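Local atomic coordinates of response regulator (Caulobacter vibrioides, PDB entry 3N0R), a protein that probably controls the general stress response, its sigma-like domain sequestering an anti-sigma factor under the control of its receiver domain. Residues A40-D44 / Q45-D49; L56-A60 / A61-V65; E167-P170 / V171-A174. The protein carries 1 engineered substitution. One frame throughout, in Å; residues are numbered along the deposited sequence.

Interaction 1: A40-D44 / Q45-D49; sequences ALTGD and QATGD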
ATOM      1  N   ALA A  40      -1.128   0.098   3.342  1.00 13.35           N
ATOM      2  CA  ALA A  40      -2.006   0.456   2.232  1.00 13.98           C
ATOM      3  C   ALA A  40      -3.444   0.017   2.476  1.00 13.80           C
ATOM      4  O   ALA A  40      -4.382   0.704   2.069  1.00 14.32           O
ATOM      5  CB  ALA A  40      -1.483  -0.124   0.922  1.00 14.90           C
ATOM      6  N   LEU A  41      -3.610  -1.140   3.109  1.00 13.87           N
ATOM      7  CA  LEU A  41      -4.933  -1.690   3.351  1.00 14.37           C
ATOM      8  C   LEU A  41      -5.677  -0.922   4.455  1.00 13.99           C
ATOM      9  O   LEU A  41      -6.886  -0.700   4.362  1.00 14.86           O
ATOM     10  CB  LEU A  41      -4.796  -3.168   3.721  1.00 14.78           C
ATOM     11  CG  LEU A  41      -6.111  -3.925   3.916  1.00 15.98           C
ATOM     12  CD1 LEU A  41      -6.830  -4.141   2.587  1.00 17.22           C
ATOM     13  CD2 LEU A  41      -5.838  -5.259   4.599  1.00 17.92           C
ATOM     14  N   THR A  42      -4.953  -0.513   5.497  1.00 14.62           N
ATOM     15  CA  THR A  42      -5.564   0.162   6.644  1.00 15.14           C
ATOM     16  C   THR A  42      -5.560   1.688   6.521  1.00 15.33           C
ATOM     17  O   THR A  42      -6.309   2.369   7.231  1.00 16.71           O
ATOM     18  CB  THR A  42      -4.872  -0.200   7.980  1.00 15.80           C
ATOM     19  OG1 THR A  42      -3.533   0.308   7.979  1.00 15.48           O
ATOM     20  CG2 THR A  42      -4.894  -1.705   8.235  1.00 17.13           C
ATOM     21  N   GLY A  43      -4.711   2.217   5.641  1.00 15.12           N
ATOM     22  CA  GLY A  43      -4.605   3.649   5.441  1.00 15.73           C
ATOM     23  C   GLY A  43      -3.861   4.381   6.540  1.00 15.61           C
ATOM     24  O   GLY A  43      -3.908   5.594   6.602  1.00 17.42           O
ATOM     25  N   ASP A  44      -3.140   3.654   7.384  1.00 16.08           N
ATOM     26  CA  ASP A  44      -2.459   4.271   8.517  1.00 17.31           C
ATOM     27  C   ASP A  44      -1.151   3.568   8.806  1.00 16.36           C
ATOM     28  O   ASP A  44      -1.121   2.349   8.953  1.00 16.11           O
ATOM     29  CB  ASP A  44      -3.346   4.246   9.764  1.00 19.67           C
ATOM     30  CG  ASP A  44      -2.706   4.953  10.945  1.00 21.37           C
ATOM     31  OD1 ASP A  44      -2.546   6.191  10.890  1.00 23.98           O
ATOM     32  OD2 ASP A  44      -2.352   4.277  11.932  1.00 22.37           O
ATOM     33  N   GLN A  45      -0.065   4.330   8.868  1.00 16.47           N
ATOM     34  CA  GLN A  45       1.239   3.716   9.077  1.00 16.84           C
ATOM     35  C   GLN A  45       1.321   2.962  10.400  1.00 15.93           C
ATOM     36  O   GLN A  45       1.721   1.795  10.430  1.00 16.46           O
ATOM     37  CB  GLN A  45       2.372   4.745   9.006  1.00 17.84           C
ATOM     38  CG  GLN A  45       3.739   4.063   9.031  1.00 18.68           C
ATOM     39  CD  GLN A  45       4.784   4.769   9.874  1.00 19.34           C
ATOM     40  OE1 GLN A  45       4.696   5.973  10.144  1.00 20.90           O
ATOM     41  NE2 GLN A  45       5.810   4.021  10.270  1.00 20.05           N
ATOM     42  N   ALA A  46       0.956   3.623  11.501  1.00 16.49           N
ATOM     43  CA  ALA A  46       1.087   3.005  12.821  1.00 17.14           C
ATOM     44  C   ALA A  46       0.253   1.728  12.928  1.00 15.78           C
ATOM     45  O   ALA A  46       0.714   0.717  13.469  1.00 16.56           O
ATOM     46  CB  ALA A  46       0.703   3.981  13.917  1.00 18.90           C
ATOM     47  N   THR A  47      -0.968   1.765  12.397  1.00 15.81           N
ATOM     48  CA  THR A  47      -1.863   0.609  12.464  1.00 16.03           C
ATOM     49  C   THR A  47      -1.296  -0.565  11.676  1.00 14.44           C
ATOM     50  O   THR A  47      -1.216  -1.682  12.183  1.00 14.82           O
ATOM     51  CB  THR A  47      -3.265   0.958  11.934  1.00 17.44           C
ATOM     52  OG1 THR A  47      -3.799   2.037  12.704  1.00 19.58           O
ATOM     53  CG2 THR A  47      -4.189  -0.244  12.035  1.00 18.00           C
ATOM     54  N   GLY A  48      -0.887  -0.314  10.436  1.00 14.57           N
ATOM     55  CA  GLY A  48      -0.353  -1.385   9.619  1.00 15.59           C
ATOM     56  C   GLY A  48       0.866  -2.014  10.267  1.00 13.96           C
ATOM     57  O   GLY A  48       0.998  -3.235  10.341  1.00 14.73           O
ATOM     58  N   ASP A  49       1.769  -1.172  10.752  1.00 14.33           N
ATOM     59  CA  ASP A  49       2.982  -1.669  11.402  1.00 14.34           C
ATOM     60  C   ASP A  49       2.643  -2.509  12.630  1.00 13.62           C
ATOM     61  O   ASP A  49       3.241  -3.560  12.879  1.00 14.43           O
ATOM     62  CB  ASP A  49       3.874  -0.510  11.834  1.00 15.61           C
ATOM     63  CG  ASP A  49       4.564   0.177  10.670  1.00 17.43           C
ATOM     64  OD1 ASP A  49       4.578  -0.380   9.552  1.00 17.17           O
ATOM     65  OD2 ASP A  49       5.118   1.280  10.883  1.00 19.82           O
TER
HETATM   66  O   HOH W   1       0.193   6.486  11.639  1.00 23.40           O
HETATM   67  O   HOH W   2      -0.465   7.176   8.378  1.00 33.87           O

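Interaction 2: L56-A60 / A61-V65; sequences LEALA and AGELV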
ATOM      1  N   LEU A  56       4.109 -11.161  13.786  1.00 14.88           N
ATOM      2  CA  LEU A  56       5.489 -11.612  13.951  1.00 15.60           C
ATOM      3  C   LEU A  56       5.718 -12.209  15.338  1.00 15.86           C
ATOM      4  O   LEU A  56       6.278 -13.298  15.474  1.00 16.94           O
ATOM      5  CB  LEU A  56       6.461 -10.457  13.708  1.00 16.07           C
ATOM      6  CG  LEU A  56       7.938 -10.743  14.016  1.00 17.28           C
ATOM      7  CD1 LEU A  56       8.462 -11.887  13.155  1.00 19.08           C
ATOM      8  CD2 LEU A  56       8.765  -9.475  13.828  1.00 18.46           C
ATOM      9  N   GLU A  57       5.286 -11.491  16.369  1.00 15.94           N
ATOM     10  CA  GLU A  57       5.499 -11.957  17.736  1.00 17.29           C
ATOM     11  C   GLU A  57       4.749 -13.261  18.013  1.00 16.71           C
ATOM     12  O   GLU A  57       5.261 -14.138  18.716  1.00 17.92           O
ATOM     13  CB  GLU A  57       5.124 -10.883  18.758  1.00 18.80           C
ATOM     14  CG  GLU A  57       5.975  -9.621  18.676  1.00 21.57           C
ATOM     15  CD  GLU A  57       7.286  -9.712  19.423  1.00 27.03           C
ATOM     16  OE1 GLU A  57       7.606 -10.786  19.979  1.00 29.29           O
ATOM     17  OE2 GLU A  57       8.003  -8.688  19.451  1.00 30.15           O
ATOM     18  N   ALA A  58       3.543 -13.394  17.458  1.00 16.55           N
ATOM     19  CA  ALA A  58       2.749 -14.600  17.653  1.00 17.05           C
ATOM     20  C   ALA A  58       3.440 -15.808  17.027  1.00 16.32           C
ATOM     21  O   ALA A  58       3.491 -16.891  17.612  1.00 17.86           O
ATOM     22  CB  ALA A  58       1.364 -14.415  17.063  1.00 17.65           C
ATOM     23  N   LEU A  59       3.987 -15.621  15.833  1.00 15.92           N
ATOM     24  CA  LEU A  59       4.725 -16.693  15.183  1.00 16.88           C
ATOM     25  C   LEU A  59       5.979 -17.055  15.968  1.00 17.12           C
ATOM     26  O   LEU A  59       6.276 -18.235  16.184  1.00 18.10           O
ATOM     27  CB  LEU A  59       5.103 -16.290  13.760  1.00 16.42           C
ATOM     28  CG  LEU A  59       3.937 -16.401  12.768  1.00 16.58           C
ATOM     29  CD1 LEU A  59       4.196 -15.603  11.486  1.00 17.48           C
ATOM     30  CD2 LEU A  59       3.659 -17.864  12.437  1.00 19.01           C
ATOM     31  N   ALA A  60       6.719 -16.043  16.405  1.00 16.80           N
ATOM     32  CA  ALA A  60       7.983 -16.292  17.092  1.00 18.02           C
ATOM     33  C   ALA A  60       7.750 -17.047  18.402  1.00 19.68           C
ATOM     34  O   ALA A  60       8.594 -17.835  18.830  1.00 21.58           O
ATOM     35  CB  ALA A  60       8.719 -14.985  17.338  1.00 18.96           C
ATOM     36  N   ALA A  61       6.596 -16.810  19.026  1.00 19.26           N
ATOM     37  CA  ALA A  61       6.245 -17.423  20.304  1.00 20.91           C
ATOM     38  C   ALA A  61       5.559 -18.778  20.152  1.00 21.76           C
ATOM     39  O   ALA A  61       5.284 -19.449  21.144  1.00 24.29           O
ATOM     40  CB  ALA A  61       5.362 -16.479  21.110  1.00 22.66           C
ATOM     41  N   GLY A  62       5.266 -19.174  18.918  1.00 20.28           N
ATOM     42  CA  GLY A  62       4.633 -20.458  18.670  1.00 20.56           C
ATOM     43  C   GLY A  62       3.135 -20.491  18.924  1.00 21.38           C
ATOM     44  O   GLY A  62       2.545 -21.567  19.050  1.00 23.04           O
ATOM     45  N   GLU A  63       2.517 -19.318  19.000  1.00 20.93           N
ATOM     46  CA  GLU A  63       1.075 -19.212  19.218  1.00 22.17           C
ATOM     47  C   GLU A  63       0.292 -19.574  17.959  1.00 22.31           C
ATOM     48  O   GLU A  63      -0.873 -19.978  18.024  1.00 24.36           O
ATOM     49  CB  GLU A  63       0.723 -17.812  19.715  1.00 24.87           C
ATOM     50  CG  GLU A  63       1.343 -17.525  21.066  1.00 28.79           C
ATOM     51  CD  GLU A  63       1.198 -16.082  21.502  1.00 33.69           C
ATOM     52  OE1 GLU A  63       0.712 -15.255  20.702  1.00 35.48           O
ATOM     53  OE2 GLU A  63       1.582 -15.782  22.653  1.00 35.73           O
ATOM     54  N   LEU A  64       0.936 -19.370  16.815  1.00 23.13           N
ATOM     55  CA  LEU A  64       0.469 -19.803  15.496  0.60 23.59           C
ATOM     56  C   LEU A  64       1.658 -20.431  14.787  1.00 21.98           C
ATOM     57  O   LEU A  64       2.792 -20.102  15.108  1.00 21.11           O
ATOM     58  CB  LEU A  64      -0.017 -18.608  14.665  0.60 24.48           C
ATOM     59  CG  LEU A  64      -1.398 -18.073  15.022  0.60 24.37           C
ATOM     60  CD1 LEU A  64      -1.975 -17.248  13.896  0.60 23.96           C
ATOM     61  CD2 LEU A  64      -2.278 -19.258  15.287  0.60 26.86           C
ATOM     62  N   VAL A  65       1.406 -21.276  13.801  1.00 21.28           N
ATOM     63  CA  VAL A  65       2.489 -21.878  13.044  1.00 23.02           C
ATOM     64  C   VAL A  65       2.271 -21.670  11.554  1.00 21.81           C
ATOM     65  O   VAL A  65       1.149 -21.807  11.062  1.00 22.86           O
ATOM     66  CB  VAL A  65       2.601 -23.385  13.349  1.00 25.82           C
ATOM     67  CG1 VAL A  65       3.765 -24.000  12.593  1.00 27.76           C
ATOM     68  CG2 VAL A  65       2.761 -23.617  14.843  1.00 27.41           C
TER
HETATM   69  O   HOH W   3       5.444 -20.508  14.975  1.00 20.72           O

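Interaction 3: E167-P170 / V171-A174; sequences EDEP and VIAA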
ATOM      1  N   GLU A 167       9.663  14.815  -9.119  1.00 15.43           N
ATOM      2  CA  GLU A 167      10.617  13.816  -9.566  1.00 16.66           C
ATOM      3  C   GLU A 167      11.584  14.494 -10.513  1.00 17.70           C
ATOM      4  O   GLU A 167      11.163  15.171 -11.450  1.00 19.34           O
ATOM      5  CB  GLU A 167       9.883  12.682 -10.294  1.00 17.52           C
ATOM      6  CG  GLU A 167      10.799  11.616 -10.863  1.00 17.93           C
ATOM      7  CD  GLU A 167      11.630  10.948  -9.797  1.00 19.67           C
ATOM      8  OE1 GLU A 167      12.868  11.102  -9.814  1.00 22.67           O
ATOM      9  OE2 GLU A 167      11.039  10.272  -8.931  1.00 20.41           O
ATOM     10  N   ASP A 168      12.879  14.313 -10.282  1.00 18.43           N
ATOM     11  CA  ASP A 168      13.883  14.947 -11.138  1.00 20.20           C
ATOM     12  C   ASP A 168      14.529  14.001 -12.151  1.00 19.53           C
ATOM     13  O   ASP A 168      15.151  14.455 -13.102  1.00 22.01           O
ATOM     14  CB  ASP A 168      14.946  15.695 -10.318  1.00 22.95           C
ATOM     15  CG  ASP A 168      15.691  14.799  -9.357  1.00 25.70           C
ATOM     16  OD1 ASP A 168      15.240  13.667  -9.093  1.00 26.67           O
ATOM     17  OD2 ASP A 168      16.737  15.249  -8.848  1.00 29.39           O
ATOM     18  N   GLU A 169      14.392  12.692 -11.961  1.00 19.08           N
ATOM     19  CA  GLU A 169      14.932  11.755 -12.945  1.00 20.20           C
ATOM     20  C   GLU A 169      13.981  11.751 -14.132  1.00 19.40           C
ATOM     21  O   GLU A 169      12.833  11.364 -13.989  1.00 18.93           O
ATOM     22  CB  GLU A 169      15.033  10.346 -12.368  1.00 21.41           C
ATOM     23  CG  GLU A 169      16.080  10.159 -11.299  1.00 26.94           C
ATOM     24  CD  GLU A 169      16.431   8.695 -11.122  1.00 31.81           C
ATOM     25  OE1 GLU A 169      15.723   7.994 -10.371  1.00 32.43           O
ATOM     26  OE2 GLU A 169      17.401   8.235 -11.761  1.00 35.19           O
ATOM     27  N   PRO A 170      14.451  12.184 -15.313  1.00 18.68           N
ATOM     28  CA  PRO A 170      13.463  12.462 -16.363  1.00 19.15           C
ATOM     29  C   PRO A 170      12.709  11.247 -16.906  1.00 18.03           C
ATOM     30  O   PRO A 170      11.516  11.373 -17.175  1.00 17.72           O
ATOM     31  CB  PRO A 170      14.289  13.126 -17.473  1.00 20.83           C
ATOM     32  CG  PRO A 170      15.689  12.757 -17.187  1.00 22.35           C
ATOM     33  CD  PRO A 170      15.811  12.585 -15.700  1.00 20.89           C
ATOM     34  N   VAL A 171      13.368  10.103 -17.083  1.00 18.10           N
ATOM     35  CA  VAL A 171      12.657   8.931 -17.588  1.00 18.66           C
ATOM     36  C   VAL A 171      11.606   8.481 -16.576  1.00 17.19           C
ATOM     37  O   VAL A 171      10.489   8.115 -16.946  1.00 17.55           O
ATOM     38  CB  VAL A 171      13.617   7.770 -17.905  1.00 20.01           C
ATOM     39  CG1 VAL A 171      12.827   6.494 -18.192  1.00 21.43           C
ATOM     40  CG2 VAL A 171      14.506   8.130 -19.082  1.00 20.78           C
ATOM     41  N   ILE A 172      11.972   8.521 -15.299  1.00 16.71           N
ATOM     42  CA  ILE A 172      11.062   8.159 -14.226  1.00 17.32           C
ATOM     43  C   ILE A 172       9.875   9.122 -14.162  1.00 15.88           C
ATOM     44  O   ILE A 172       8.735   8.693 -14.029  1.00 15.85           O
ATOM     45  CB  ILE A 172      11.795   8.111 -12.865  1.00 18.62           C
ATOM     46  CG1 ILE A 172      12.935   7.081 -12.896  1.00 21.25           C
ATOM     47  CG2 ILE A 172      10.817   7.821 -11.734  1.00 19.34           C
ATOM     48  CD1 ILE A 172      12.494   5.672 -13.232  1.00 22.93           C
ATOM     49  N   ALA A 173      10.143  10.421 -14.260  1.00 16.00           N
ATOM     50  CA  ALA A 173       9.078  11.418 -14.233  1.00 16.15           C
ATOM     51  C   ALA A 173       8.098  11.178 -15.374  1.00 16.32           C
ATOM     52  O   ALA A 173       6.877  11.217 -15.185  1.00 16.78           O
ATOM     53  CB  ALA A 173       9.666  12.823 -14.325  1.00 17.10           C
ATOM     54  N   ALA A 174       8.626  10.932 -16.566  1.00 16.01           N
ATOM     55  CA  ALA A 174       7.780  10.687 -17.732  1.00 17.47           C
ATOM     56  C   ALA A 174       6.989   9.386 -17.587  1.00 16.21           C
ATOM     57  O   ALA A 174       5.822   9.325 -17.986  1.00 16.80           O
ATOM     58  CB  ALA A 174       8.616  10.662 -18.994  1.00 19.38           C
TER

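Interaction 1: A40-D44 / Q45-D49
T42, the last residue of helix 31-42, meets T47 in the first turn of helix 45-60 across a two-residue helix-to-helix corner of the sigma-like part, where D44 is the N-cap of the second helix. The two threonine methyls touch, CG2 to CG2, at 4.1 Å. With chi1 at 66°, T42 OG1 is held between its own backbone N and carbonyl carbon, and its main partner is the backbone O of A38, one turn back. It also takes a weak bond from the backbone N of D44, at 3.4 Å. G48, having no side chain, lets its backbone pass close to this hydroxyl. G43 ends the first helix with a positive phi of 76°, a conformation glycine adopts easily, and turns the chain into the cap. Aspartate suits the next position because its short carboxylate folds back over the start of a helix. D44 has CG anti to its backbone N (chi1 -177°), and OD2 receives both the backbone N of T47, at 2.9 Å, and T47 OG1, at 2.8 Å. These donors reach OD2 on its anti side from opposite faces of the carboxylate plane, so one residue grips the oxygen twice. The other oxygen works through water: one water bridges D44 OD1, at 2.9 Å, to the backbone N of A46, at 3.0 Å, and a second, bound weakly to OD1, accepts from Q45 N. The N-H groups of Q45, A46 and T47 are therefore all satisfied. The helical pattern itself starts with G48 N, which donates to D44 O at 3.1 Å.

Interaction 2: L56-A60 / A61-V65
A Schellman motif ends helix 45-60, with G62 as the residue of positive phi (79°) that swings the chain out of the helix. Its signature bond runs back across five residues, from the backbone N of E63 to A58 O at 3.0 Å. Inside this loop G62 N donates to L59 O, 3.1 Å away, from well above the carbonyl plane rather than along a lone pair. One step earlier A61 N still makes an ordinary helical bond to E57 O. E63, the residue after the glycine, lies against the last turn of the helix with a polar end suited to the surface: its chain, extended beyond CG, runs back beside the helix until OE1 lies 3.8 Å from A58 CB, where a small methyl allows the close approach. L59 faces inward, toward L27 and the helix 72-84 residues L76 and V79, fitting a leucine to the core of the sigma-like part. Its CD2 branch rests against the backbone of L64, 3.6 Å from the carbonyl O of that residue. A water bridges the corner, donating to L59 O and to L64 O, each at 2.7 Å.

Interaction 3: E167-P170 / V171-A174
E169 O receives the backbone N of A173 at 2.9 Å, the donor lying nearly in line with the carbonyl bond (C=O...N angle 168°), and this starts the hydrogen bonding of helix 170-182. The next bond follows one residue on, from A174 N to P170 O at 3.0 Å. P170 suits the first turn well, since a proline has no N-H that would need a partner there, and its ring faces outward. Although E169 occupies the N-cap position, its side chain is used elsewhere: OE1 forms a salt bridge with K260. On the way there it runs side by side with I172, whose CG1 lies 3.9 Å from E169 CB, so the aliphatic part of the glutamate shields the isoleucine. The E169 backbone N is satisfied within the loop, donating to E167 OE1 at 3.1 Å through the anti lone pair of that oxygen. This is the loop between the first strand and first helix of a receiver domain, the beta-alpha connection whose acidic residues lie beside the phosphoacceptor aspartate. E167 OE2 indeed approaches the carboxylate of D212, the predicted phosphorylation site. A bend at chi2 (60°) turns the E167 carboxylate toward the start of the helix, beside I172, which lets OE1 reach E169 N while OE2 comes 3.7 Å from I172 CG2. E167 CG packs 3.8 Å from A173 CB; alanine suits this buried place because its methyl lets the glutamate stem lie against the helix's first turn. The E167 backbone pairs with A191, and D168 OD2 takes a weak bond from A216 N.

Overall arrangement
All three contacts are local and come in series along the chain, so none nests within or crosses another. Interaction 1 closes the short corner between helices 31-42 and 45-60. Interaction 2 follows at the far end of helix 45-60, where the chain leaves for the loop before helix 72-84; the two thus mark the start and finish of one helix, their centres about 21 Å apart. Interaction 3 comes much later, at the passage from strand 162-166 into helix 170-182 of the receiver domain, about 43 Å from interaction 2 between centres. Interaction 1 also ties the sigma-like part to the receiver side: the Q45 side chain hydrogen-bonds to the backbone of R251 and E253, and A40 O to the Q273 side chain.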